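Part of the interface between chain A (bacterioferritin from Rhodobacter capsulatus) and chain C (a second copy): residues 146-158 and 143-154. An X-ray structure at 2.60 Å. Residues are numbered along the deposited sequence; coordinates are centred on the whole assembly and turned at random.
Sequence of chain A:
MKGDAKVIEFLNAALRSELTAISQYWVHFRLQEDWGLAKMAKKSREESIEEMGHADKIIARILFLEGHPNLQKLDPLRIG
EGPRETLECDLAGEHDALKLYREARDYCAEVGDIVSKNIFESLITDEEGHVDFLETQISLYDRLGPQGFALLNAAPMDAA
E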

# COMPACT_ATOMS: atom_id res chain seq x y z
N PRO A 146 -26.78 27.23 39.17
CA PRO A 146 -26.54 28.10 38.02
C PRO A 146 -25.10 28.14 37.52
O PRO A 146 -24.85 27.88 36.35
CB PRO A 146 -27.00 29.46 38.52
CG PRO A 146 -28.10 29.10 39.46
CD PRO A 146 -27.53 27.94 40.22
N GLN A 147 -24.16 28.45 38.41
CA GLN A 147 -22.75 28.54 38.03
C GLN A 147 -22.16 27.20 37.59
O GLN A 147 -21.45 27.12 36.58
CB GLN A 147 -21.92 29.11 39.19
CG GLN A 147 -22.42 30.46 39.66
CD GLN A 147 -21.49 31.10 40.68
OE1 GLN A 147 -21.19 30.52 41.71
NE2 GLN A 147 -21.05 32.33 40.40
N GLY A 148 -22.46 26.15 38.33
CA GLY A 148 -21.95 24.84 37.99
C GLY A 148 -22.44 24.34 36.65
O GLY A 148 -21.67 23.76 35.88
N PHE A 149 -23.71 24.55 36.36
CA PHE A 149 -24.27 24.11 35.10
C PHE A 149 -23.66 24.90 33.95
O PHE A 149 -23.36 24.34 32.90
CB PHE A 149 -25.80 24.30 35.08
CG PHE A 149 -26.46 23.73 33.86
CD1 PHE A 149 -26.85 22.40 33.83
CD2 PHE A 149 -26.67 24.52 32.73
CE1 PHE A 149 -27.44 21.87 32.69
CE2 PHE A 149 -27.25 23.99 31.60
CZ PHE A 149 -27.64 22.67 31.57
N ALA A 150 -23.50 26.20 34.15
CA ALA A 150 -22.93 27.06 33.12
C ALA A 150 -21.50 26.60 32.85
O ALA A 150 -21.06 26.56 31.70
CB ALA A 150 -22.95 28.51 33.57
N LEU A 151 -20.77 26.26 33.91
CA LEU A 151 -19.40 25.81 33.76
C LEU A 151 -19.34 24.55 32.90
O LEU A 151 -18.56 24.48 31.95
CB LEU A 151 -18.80 25.54 35.14
CG LEU A 151 -17.36 25.03 35.22
CD1 LEU A 151 -16.45 25.90 34.36
CD2 LEU A 151 -16.91 25.03 36.67
N LEU A 152 -20.17 23.57 33.23
CA LEU A 152 -20.24 22.30 32.50
C LEU A 152 -20.57 22.46 31.01
O LEU A 152 -20.16 21.64 30.19
CB LEU A 152 -21.31 21.40 33.13
CG LEU A 152 -21.65 20.06 32.45
CD1 LEU A 152 -20.45 19.15 32.50
CD2 LEU A 152 -22.83 19.41 33.16
N ASN A 153 -21.30 23.51 30.67
CA ASN A 153 -21.69 23.71 29.29
C ASN A 153 -21.02 24.87 28.59
O ASN A 153 -21.45 25.26 27.50
CB ASN A 153 -23.20 23.84 29.23
CG ASN A 153 -23.89 22.50 29.43
OD1 ASN A 153 -23.90 21.67 28.53
ND2 ASN A 153 -24.44 22.28 30.62
N ALA A 154 -19.96 25.39 29.20
CA ALA A 154 -19.23 26.51 28.63
C ALA A 154 -17.98 26.07 27.86
O ALA A 154 -17.46 24.98 28.07
CB ALA A 154 -18.83 27.48 29.73
N ALA A 155 -17.51 26.93 26.98
CA ALA A 155 -16.32 26.63 26.21
C ALA A 155 -15.15 27.48 26.70
O ALA A 155 -15.33 28.66 27.02
CB ALA A 155 -16.57 26.89 24.73
N PRO A 156 -13.95 26.89 26.78
CA PRO A 156 -12.76 27.61 27.23
C PRO A 156 -12.42 28.70 26.21
O PRO A 156 -12.87 28.62 25.06
CB PRO A 156 -11.69 26.52 27.29
CG PRO A 156 -12.48 25.26 27.51
CD PRO A 156 -13.66 25.46 26.58
N MET A 157 -11.65 29.69 26.60
CA MET A 157 -11.28 30.77 25.69
C MET A 157 -10.50 30.32 24.46
O MET A 157 -10.51 31.01 23.44
CB MET A 157 -10.46 31.83 26.42
CG MET A 157 -11.25 32.67 27.39
SD MET A 157 -10.31 34.12 27.93
CE MET A 157 -10.28 35.09 26.45
N ASP A 158 -9.82 29.18 24.55
CA ASP A 158 -9.03 28.66 23.43
C ASP A 158 -9.77 27.58 22.64
O ASP A 158 -9.14 26.78 21.94
CB ASP A 158 -7.72 28.06 23.96
CG ASP A 158 -7.94 26.73 24.67
OD1 ASP A 158 -9.05 26.51 25.19
OD2 ASP A 158 -7.00 25.91 24.72
N ARG C 143 -21.13 35.47 34.97
CA ARG C 143 -22.09 34.39 35.18
C ARG C 143 -21.47 33.23 35.96
O ARG C 143 -22.09 32.71 36.89
CB ARG C 143 -22.63 33.89 33.84
CG ARG C 143 -23.35 32.57 33.95
CD ARG C 143 -24.02 32.17 32.66
NE ARG C 143 -25.30 32.84 32.48
CZ ARG C 143 -25.55 33.71 31.51
NH1 ARG C 143 -24.59 34.01 30.63
NH2 ARG C 143 -26.75 34.25 31.40
N LEU C 144 -20.26 32.83 35.58
CA LEU C 144 -19.58 31.72 36.24
C LEU C 144 -19.02 32.12 37.59
O LEU C 144 -19.07 31.35 38.54
CB LEU C 144 -18.42 31.21 35.38
CG LEU C 144 -18.72 30.60 34.01
CD1 LEU C 144 -17.42 30.18 33.35
CD2 LEU C 144 -19.64 29.40 34.17
N GLY C 145 -18.48 33.34 37.66
CA GLY C 145 -17.87 33.81 38.89
C GLY C 145 -16.36 33.65 38.79
O GLY C 145 -15.87 32.81 38.05
N PRO C 146 -15.58 34.44 39.54
CA PRO C 146 -14.12 34.36 39.50
C PRO C 146 -13.54 32.95 39.52
O PRO C 146 -12.75 32.59 38.65
CB PRO C 146 -13.69 35.17 40.72
CG PRO C 146 -14.76 36.19 40.82
CD PRO C 146 -16.02 35.39 40.58
N GLN C 147 -13.91 32.15 40.51
CA GLN C 147 -13.40 30.80 40.63
C GLN C 147 -13.84 29.88 39.49
O GLN C 147 -13.04 29.12 38.94
CB GLN C 147 -13.82 30.19 41.97
CG GLN C 147 -13.38 31.01 43.17
CD GLN C 147 -13.66 30.31 44.49
OE1 GLN C 147 -14.78 29.91 44.77
NE2 GLN C 147 -12.62 30.16 45.31
N GLY C 148 -15.12 29.96 39.13
CA GLY C 148 -15.63 29.13 38.06
C GLY C 148 -14.97 29.41 36.73
O GLY C 148 -14.65 28.48 35.98
N PHE C 149 -14.77 30.69 36.42
CA PHE C 149 -14.15 31.06 35.16
C PHE C 149 -12.70 30.60 35.14
O PHE C 149 -12.21 30.12 34.12
CB PHE C 149 -14.19 32.57 34.97
CG PHE C 149 -13.69 33.02 33.62
CD1 PHE C 149 -14.56 33.09 32.54
CD2 PHE C 149 -12.36 33.36 33.44
CE1 PHE C 149 -14.10 33.49 31.29
CE2 PHE C 149 -11.89 33.77 32.20
CZ PHE C 149 -12.76 33.83 31.12
N ALA C 150 -12.00 30.76 36.26
CA ALA C 150 -10.60 30.36 36.35
C ALA C 150 -10.51 28.85 36.15
O ALA C 150 -9.62 28.36 35.48
CB ALA C 150 -10.03 30.75 37.71
N LEU C 151 -11.46 28.13 36.74
CA LEU C 151 -11.47 26.68 36.60
C LEU C 151 -11.61 26.28 35.13
O LEU C 151 -10.85 25.45 34.63
CB LEU C 151 -12.63 26.10 37.42
CG LEU C 151 -12.84 24.59 37.41
CD1 LEU C 151 -11.53 23.87 37.71
CD2 LEU C 151 -13.89 24.22 38.44
N LEU C 152 -12.57 26.88 34.44
CA LEU C 152 -12.83 26.60 33.03
C LEU C 152 -11.64 26.87 32.12
O LEU C 152 -11.48 26.22 31.08
CB LEU C 152 -14.01 27.45 32.54
CG LEU C 152 -14.37 27.43 31.05
CD1 LEU C 152 -14.83 26.04 30.65
CD2 LEU C 152 -15.46 28.44 30.77
N ASN C 153 -10.80 27.82 32.52
CA ASN C 153 -9.66 28.18 31.70
C ASN C 153 -8.31 27.77 32.24
O ASN C 153 -7.27 28.22 31.75
CB ASN C 153 -9.71 29.67 31.43
CG ASN C 153 -10.80 30.03 30.44
OD1 ASN C 153 -10.64 29.81 29.23
ND2 ASN C 153 -11.92 30.55 30.94
N ALA C 154 -8.32 26.90 33.25
CA ALA C 154 -7.09 26.42 33.87
C ALA C 154 -6.64 25.07 33.32
O ALA C 154 -7.43 24.31 32.75
CB ALA C 154 -7.27 26.33 35.37

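How do the two backbones lie against each other? Each stretch carries the same short helix, residues 146-152, and the two copies run in nearly the same direction, 18° apart, with axes that come no closer than 10.2 Å. The copies are staggered rather than matched residue for residue: Gln A147 CA lies 4.8 Å from Leu C144 CA, and farther along Pro A156 CA lies 5.5 Å from Asn C153 CA. The contact is therefore asymmetric, so that the same residue plays different parts in the two chains; Leu A152 points away from chain C, while Leu C152 points toward chain A.

What does the beginning of the chain A helix meet? The side chain of Gln A147 starts out sideways, but its end reaches the turn of chain C where one helix gives way to the next. Its NE2 comes within 2.9 Å of Leu C144 O, yet the angle is too poor for a hydrogen bond. Beside it, Gly C145 has a positive phi that suits glycine, since a CB there would be jammed against the preceding carbonyl oxygen; it would also lie only 2.7 Å from Gln A147 NE2. One turn on, Ala A150 points toward chain C, and its methyl packs against Leu C144, with Ala A150 CB 3.5 Å from Leu C144 CD2. The same methyl touches the aliphatic part of Arg C143, at 3.9 Å from Ala A150 CB to Arg C143 CD.

Why is Leu A151 so deeply engaged? It loses more area to the other stretch than any other residue here, and its side chain fits as a knob into a hole formed by Leu C144, Gly C148, Leu C151 and Leu C152. Gly C148 contributes backbone rather than a side chain to this pocket, and Leu A151 CD1 lies 3.5 Å from Gly C148 O. The same methyl, Leu A151 CD1, packs 3.4 Å from Leu C152 CB, while Leu A151 CD2 meets Leu C151 CD2 at 3.6 Å. The two leucine-leucine contacts are apolar, favoured because they remove hydrocarbon surface from water.

How does the contact continue once chain A leaves its helix? Leu C152 extends along the segment that follows: Ala A154 CB is 3.7 Å from Leu C152 CD2, and Pro A156 CG is 4.0 Å from Leu C152 CD1. Then comes the one hydrogen bond across the stretches, from Met A157 N to Asn C153 OD1, 2.8 Å long and almost straight at 177°. Asn C153 uses both ends of its amide, because its ND2 also donates to Phe C149 O within chain C, at 3.2 Å, so one amide group both accepts across the contact and donates within its own chain. The Met A157 side chain adds a sulfur-aromatic contact, with its SD at the edge of the Phe C149 ring, 4.0 Å from Phe C149 CZ.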